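Long-range contact in tryptase inhibitor (Rhipicephalus appendiculatus, PDB 2UUY), which probably inhibits serine endopeptidases such as tryptase through this compact, disulfide-rich Kunitz-like domain of a tick protein: residues S8-G13 with Y23-C28. Numbering follows the deposited sequence.
Sequences SEPVKG and YCMGNC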
loop_
_atom_site.group_PDB
_atom_site.type_symbol
_atom_site.label_atom_id
_atom_site.label_comp_id
_atom_site.label_asym_id
_atom_site.label_seq_id
_atom_site.Cartn_x
_atom_site.Cartn_y
_atom_site.Cartn_z
ATOM N N SER B 8 -4.367 -25.616 -8.397
ATOM C CA SER B 8 -5.077 -24.541 -7.725
ATOM C C SER B 8 -4.136 -23.872 -6.745
ATOM O O SER B 8 -3.749 -24.483 -5.764
ATOM C CB SER B 8 -6.259 -25.097 -6.935
ATOM O OG SER B 8 -6.984 -24.044 -6.326
ATOM N N GLU B 9 -3.772 -22.649 -7.025
ATOM C CA GLU B 9 -2.889 -21.873 -6.159
ATOM C C GLU B 9 -3.728 -20.969 -5.270
ATOM O O GLU B 9 -4.938 -20.848 -5.431
ATOM C CB GLU B 9 -1.904 -21.097 -7.014
ATOM C CG GLU B 9 -0.994 -22.048 -7.742
ATOM C CD GLU B 9 0.038 -21.326 -8.569
ATOM O OE1 GLU B 9 -0.136 -21.256 -9.803
ATOM O OE2 GLU B 9 1.010 -20.810 -8.009
ATOM N N PRO B 10 -3.095 -20.319 -4.299
ATOM C CA PRO B 10 -3.865 -19.520 -3.429
ATOM C C PRO B 10 -4.616 -18.384 -4.129
ATOM O O PRO B 10 -4.127 -17.828 -5.107
ATOM C CB PRO B 10 -2.807 -18.863 -2.486
ATOM C CG PRO B 10 -1.718 -19.848 -2.513
ATOM C CD PRO B 10 -1.679 -20.311 -3.901
ATOM N N VAL B 11 -5.802 -18.062 -3.668
ATOM C CA VAL B 11 -6.571 -16.968 -4.226
ATOM C C VAL B 11 -5.827 -15.673 -3.921
ATOM O O VAL B 11 -5.428 -15.414 -2.771
ATOM C CB VAL B 11 -8.002 -16.927 -3.667
ATOM C CG1 VAL B 11 -8.714 -15.627 -4.055
ATOM C CG2 VAL B 11 -8.811 -18.117 -4.172
ATOM N N LYS B 12 -5.591 -14.879 -4.955
ATOM C CA LYS B 12 -4.962 -13.573 -4.769
ATOM C C LYS B 12 -5.915 -12.616 -4.072
ATOM O O LYS B 12 -7.068 -12.442 -4.467
ATOM C CB LYS B 12 -4.579 -12.990 -6.111
ATOM C CG LYS B 12 -3.474 -13.755 -6.762
ATOM C CD LYS B 12 -3.197 -13.369 -8.219
ATOM C CE LYS B 12 -2.076 -14.230 -8.814
ATOM N NZ LYS B 12 -1.524 -13.680 -10.083
ATOM N N GLY B 13 -5.444 -11.966 -3.027
ATOM C CA GLY B 13 -6.225 -10.945 -2.373
ATOM C C GLY B 13 -6.315 -9.704 -3.222
ATOM O O GLY B 13 -5.394 -9.405 -4.047
ATOM N N TYR B 23 2.977 -21.425 1.252
ATOM C CA TYR B 23 1.819 -22.302 1.131
ATOM C C TYR B 23 2.261 -23.664 0.632
ATOM O O TYR B 23 3.101 -23.790 -0.255
ATOM C CB TYR B 23 0.827 -21.738 0.116
ATOM C CG TYR B 23 -0.030 -20.581 0.532
ATOM C CD1 TYR B 23 -1.347 -20.783 0.850
ATOM C CD2 TYR B 23 0.445 -19.276 0.488
ATOM C CE1 TYR B 23 -2.183 -19.740 1.142
ATOM C CE2 TYR B 23 -0.393 -18.212 0.770
ATOM C CZ TYR B 23 -1.686 -18.445 1.102
ATOM O OH TYR B 23 -2.509 -17.363 1.344
ATOM N N CYS B 24 1.642 -24.683 1.182
ATOM C CA CYS B 24 1.859 -26.034 0.717
ATOM C C CYS B 24 1.130 -26.291 -0.581
ATOM O O CYS B 24 -0.120 -26.214 -0.622
ATOM C CB CYS B 24 1.336 -26.996 1.780
ATOM S SG CYS B 24 1.530 -28.729 1.322
ATOM N N MET B 25 1.897 -26.559 -1.631
ATOM C CA MET B 25 1.368 -26.827 -2.962
ATOM C C MET B 25 1.714 -28.266 -3.311
ATOM O O MET B 25 2.759 -28.543 -3.871
ATOM C CB MET B 25 1.979 -25.869 -3.996
ATOM C CG MET B 25 1.875 -24.382 -3.670
ATOM S SD MET B 25 0.233 -23.763 -3.242
ATOM C CE MET B 25 -0.868 -24.643 -4.319
ATOM N N GLY B 26 0.851 -29.192 -2.939
ATOM C CA GLY B 26 1.092 -30.611 -3.192
ATOM C C GLY B 26 2.139 -31.151 -2.231
ATOM O O GLY B 26 1.874 -31.288 -1.039
ATOM N N ASN B 27 3.332 -31.390 -2.732
ATOM C CA ASN B 27 4.397 -32.014 -1.957
ATOM C C ASN B 27 5.262 -31.048 -1.205
ATOM O O ASN B 27 5.990 -31.465 -0.309
ATOM C CB ASN B 27 5.326 -32.776 -2.880
ATOM C CG ASN B 27 4.722 -34.014 -3.444
ATOM O OD1 ASN B 27 3.675 -34.472 -3.025
ATOM N ND2 ASN B 27 5.424 -34.592 -4.402
ATOM N N CYS B 28 5.246 -29.775 -1.590
ATOM C CA CYS B 28 6.221 -28.805 -1.122
ATOM C C CYS B 28 5.638 -27.425 -0.945
ATOM O O CYS B 28 4.600 -27.105 -1.531
ATOM C CB CYS B 28 7.389 -28.724 -2.118
ATOM S SG CYS B 28 6.924 -28.400 -3.899
#
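In this Kunitz-like domain, the loop that precedes the central two-stranded antiparallel hairpin packs against strand 19-25 through Pro10, whose ring lies over Tyr23, and through Ser8, Glu9 and Pro10, which meet Met25. Pro10 CG sits almost exactly above the middle of the Tyr23 ring, 3.5 Å from its centroid and only 9° off the normal, a CH-pi contact over the face. Pro10 CB covers the phenol end of the same face, lying 3.8 Å from Tyr23 CZ. Tyr32 of the paired strand meets the Tyr23 ring nearly perpendicularly, and the Tyr23 hydroxyl makes a weak hydrogen bond to Gly38 N.

Beside this CH-pi contact, Pro10 and Met25 approach tip to tip, with Pro10 CD 4.0 Å from Met25 SD. The buried methionine chain is bent at chi2 (-51°) and again at chi3 (-38°), the second bend directing CE, in the modelled conformer, to the loop backbone at Ser8 O and Glu9 CA. No hydrogen bond crosses between residues 8-13 and 23-28, and the contact rests on van der Waals and CH-pi packing; Glu9 OE2 instead bonds to Tyr32 OH on strand 28-34. A type II' turn from Met25 to Cys28 closes the hairpin; next to it, Cys24 is disulfide-bonded to Cys50, and Cys28, which ends the turn, to Cys1. An N-terminal segment packed on a disulfide-tied hairpin is the arrangement of Kunitz-type domains.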